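Local coordinates for rhino (Drosophila melanogaster, PDB 5XYV), which probably helps specify germline piRNA clusters, its chromoshadow domain pairing with a second copy of itself and binding the N-terminal domain of Deadlock, at residues Y21-D25 against D26-F30. Numbering follows the deposited sequence.
Sequences YQMND and DLFMF
Y21 and F28 face each other as an antiparallel hydrogen-bonded pair, as do M23 and D26 beside the turn; the N-to-C directions of strands 21-23 and 26-30 lie 157° apart. Y21 N reaches F28 O at 3.0 Å, and the return bond from F28 N to Y21 O is almost straight. Next to the turn, M23 N donates to D26 O at 2.7 Å, while D26 N comes to M23 O from above the carbonyl plane, 48° out of it. That same M23 O also accepts a hydrogen bond from a water, which donates as well to D26 OD2 at 2.7 Å and so ties the carboxylate back to the first strand. D26 OD1 is hydrogen-bonded to H43 NE2 on the neighbouring strand 39-43.

This is a beta hairpin with a two-residue loop, closed by a type II' turn from M23 to D26, with N24, at positive phi, and D25 at its corners; it joins the first two strands of the chromoshadow sheet. On the face carrying Y21, M23 and F28, the M23 sulfur approaches the F28 ring obliquely, SD lying 5.4 Å from the ring centroid in a Met-aromatic contact. Farther along, Y21 CB sits in the plane of the F30 ring, at its edge, 3.6 Å from CE1. Deadlock packs on this face: its F36 lies against M23 and its W44 ring meets F30.

Q22 and L27, a non-hydrogen-bonded pair, occupy the other face. In L27, chi1 of -175° sets CG anti to the backbone N, and chi2 then brings CD1 across the strand gap to within 3.6 Å of Y21 O and 4.0 Å of Q22 CB. Beyond CG the Q22 chain runs out extended, and its amide bonds through both ends to the second Rhino subunit, OE1 to I64 N and NE2 to L62 O.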
ATOM      1  N   TYR B  21       1.052 -11.023   0.417  1.00 30.50           N
ATOM      2  CA  TYR B  21      -0.120 -11.791   0.787  1.00 29.81           C
ATOM      3  C   TYR B  21      -0.578 -11.376   2.171  1.00 27.74           C
ATOM      4  O   TYR B  21       0.209 -11.277   3.103  1.00 30.18           O
ATOM      5  CB  TYR B  21       0.182 -13.292   0.717  1.00 35.17           C
ATOM      6  CG  TYR B  21      -0.985 -14.170   1.077  1.00 37.81           C
ATOM      7  CD1 TYR B  21      -2.144 -14.165   0.311  1.00 30.36           C
ATOM      8  CD2 TYR B  21      -0.918 -15.032   2.171  1.00 31.68           C
ATOM      9  CE1 TYR B  21      -3.200 -14.984   0.623  1.00 36.12           C
ATOM     10  CE2 TYR B  21      -1.970 -15.854   2.487  1.00 34.63           C
ATOM     11  CZ  TYR B  21      -3.113 -15.824   1.712  1.00 36.12           C
ATOM     12  OH  TYR B  21      -4.171 -16.642   2.034  1.00 37.40           O
ATOM     13  N   GLN B  22      -1.860 -11.090   2.291  1.00 32.91           N
ATOM     14  CA  GLN B  22      -2.388 -10.572   3.525  1.00 35.54           C
ATOM     15  C   GLN B  22      -3.091 -11.722   4.229  1.00 34.13           C
ATOM     16  O   GLN B  22      -3.736 -12.535   3.573  1.00 38.68           O
ATOM     17  CB  GLN B  22      -3.323  -9.404   3.227  1.00 34.22           C
ATOM     18  CG  GLN B  22      -3.793  -8.602   4.411  1.00 40.38           C
ATOM     19  CD  GLN B  22      -4.377  -7.268   3.970  1.00 45.37           C
ATOM     20  OE1 GLN B  22      -5.194  -7.222   3.058  1.00 50.90           O
ATOM     21  NE2 GLN B  22      -3.961  -6.182   4.612  1.00 40.65           N
ATOM     22  N   MET B  23      -2.929 -11.798   5.547  1.00 36.13           N
ATOM     23  CA  MET B  23      -3.543 -12.823   6.384  1.00 40.98           C
ATOM     24  C   MET B  23      -4.060 -12.163   7.638  1.00 41.70           C
ATOM     25  O   MET B  23      -3.296 -11.953   8.580  1.00 40.74           O
ATOM     26  CB  MET B  23      -2.538 -13.911   6.744  1.00 32.95           C
ATOM     27  CG  MET B  23      -2.161 -14.758   5.585  1.00 32.64           C
ATOM     28  SD  MET B  23      -0.808 -15.869   5.948  1.00 33.15           S
ATOM     29  CE  MET B  23      -1.608 -16.921   7.149  1.00 36.26           C
ATOM     30  N   ASN B  24      -5.351 -11.840   7.649  1.00 46.06           N
ATOM     31  CA  ASN B  24      -5.903 -10.988   8.688  1.00 49.45           C
ATOM     32  C   ASN B  24      -5.105  -9.686   8.719  1.00 51.32           C
ATOM     33  O   ASN B  24      -5.085  -8.933   7.740  1.00 56.86           O
ATOM     34  CB  ASN B  24      -5.865 -11.675  10.061  1.00 48.43           C
ATOM     35  CG  ASN B  24      -6.817 -12.846  10.154  1.00 53.81           C
ATOM     36  OD1 ASN B  24      -7.644 -13.056   9.267  1.00 57.03           O
ATOM     37  ND2 ASN B  24      -6.687 -13.638  11.217  1.00 60.93           N
ATOM     38  N   ASP B  25      -4.422  -9.453   9.834  1.00 52.24           N
ATOM     39  CA  ASP B  25      -3.670  -8.225  10.057  1.00 51.52           C
ATOM     40  C   ASP B  25      -2.197  -8.406   9.719  1.00 48.11           C
ATOM     41  O   ASP B  25      -1.407  -7.468   9.804  1.00 53.17           O
ATOM     42  CB  ASP B  25      -3.820  -7.771  11.511  1.00 62.63           C
ATOM     43  CG  ASP B  25      -5.238  -7.338  11.847  1.00 74.13           C
ATOM     44  OD1 ASP B  25      -5.965  -6.899  10.928  1.00 71.46           O
ATOM     45  OD2 ASP B  25      -5.617  -7.442  13.036  1.00 77.64           O
ATOM     46  N   ASP B  26      -1.825  -9.623   9.349  1.00 44.04           N
ATOM     47  CA  ASP B  26      -0.446  -9.887   8.976  1.00 36.78           C
ATOM     48  C   ASP B  26      -0.235  -9.752   7.487  1.00 34.10           C
ATOM     49  O   ASP B  26      -0.955 -10.351   6.689  1.00 38.27           O
ATOM     50  CB  ASP B  26      -0.016 -11.282   9.444  1.00 35.76           C
ATOM     51  CG  ASP B  26       0.186 -11.346  10.928  1.00 33.97           C
ATOM     52  OD1 ASP B  26       1.081 -10.626  11.418  1.00 34.73           O
ATOM     53  OD2 ASP B  26      -0.552 -12.096  11.598  1.00 33.06           O
ATOM     54  N   LEU B  27       0.755  -8.949   7.119  1.00 27.86           N
ATOM     55  CA  LEU B  27       1.109  -8.782   5.722  1.00 31.17           C
ATOM     56  C   LEU B  27       2.501  -9.337   5.509  1.00 28.78           C
ATOM     57  O   LEU B  27       3.456  -8.929   6.179  1.00 25.23           O
ATOM     58  CB  LEU B  27       1.051  -7.304   5.295  1.00 25.07           C
ATOM     59  CG  LEU B  27       1.286  -6.954   3.819  1.00 30.44           C
ATOM     60  CD1 LEU B  27       0.337  -7.712   2.903  1.00 27.40           C
ATOM     61  CD2 LEU B  27       1.216  -5.423   3.556  1.00 29.79           C
ATOM     62  N   PHE B  28       2.614 -10.266   4.568  1.00 29.47           N
ATOM     63  CA  PHE B  28       3.909 -10.826   4.224  1.00 25.90           C
ATOM     64  C   PHE B  28       4.303 -10.375   2.837  1.00 26.28           C
ATOM     65  O   PHE B  28       3.443 -10.232   1.958  1.00 25.57           O
ATOM     66  CB  PHE B  28       3.877 -12.345   4.307  1.00 20.91           C
ATOM     67  CG  PHE B  28       3.854 -12.851   5.694  1.00 24.03           C
ATOM     68  CD1 PHE B  28       5.039 -13.104   6.360  1.00 23.23           C
ATOM     69  CD2 PHE B  28       2.650 -13.081   6.346  1.00 26.39           C
ATOM     70  CE1 PHE B  28       5.028 -13.570   7.657  1.00 24.80           C
ATOM     71  CE2 PHE B  28       2.632 -13.544   7.649  1.00 24.49           C
ATOM     72  CZ  PHE B  28       3.820 -13.783   8.301  1.00 23.27           C
ATOM     73  N   MET B  29       5.598 -10.130   2.668  1.00 21.64           N
ATOM     74  CA  MET B  29       6.162  -9.754   1.396  1.00 22.21           C
ATOM     75  C   MET B  29       7.047 -10.876   0.908  1.00 22.00           C
ATOM     76  O   MET B  29       7.760 -11.495   1.700  1.00 21.99           O
ATOM     77  CB  MET B  29       6.959  -8.452   1.525  1.00 28.66           C
ATOM     78  CG  MET B  29       6.414  -7.492   2.561  1.00 26.55           C
ATOM     79  SD  MET B  29       5.004  -6.571   1.924  1.00 34.26           S
ATOM     80  CE  MET B  29       5.803  -5.666   0.588  1.00 26.80           C
ATOM     81  N   PHE B  30       6.993 -11.130  -0.393  1.00 21.73           N
ATOM     82  CA  PHE B  30       7.814 -12.145  -1.025  1.00 21.66           C
ATOM     83  C   PHE B  30       8.916 -11.449  -1.784  1.00 25.21           C
ATOM     84  O   PHE B  30       8.664 -10.663  -2.707  1.00 26.46           O
ATOM     85  CB  PHE B  30       6.938 -13.048  -1.889  1.00 27.16           C
ATOM     86  CG  PHE B  30       5.835 -13.685  -1.093  1.00 32.92           C
ATOM     87  CD1 PHE B  30       4.549 -13.163  -1.097  1.00 33.06           C
ATOM     88  CD2 PHE B  30       6.113 -14.747  -0.246  1.00 28.16           C
ATOM     89  CE1 PHE B  30       3.561 -13.729  -0.312  1.00 32.41           C
ATOM     90  CE2 PHE B  30       5.124 -15.309   0.525  1.00 26.49           C
ATOM     91  CZ  PHE B  30       3.851 -14.801   0.490  1.00 28.51           C
TER
HETATM   92  O   HOH W   1      -2.099 -13.986  10.493  1.00 33.07           O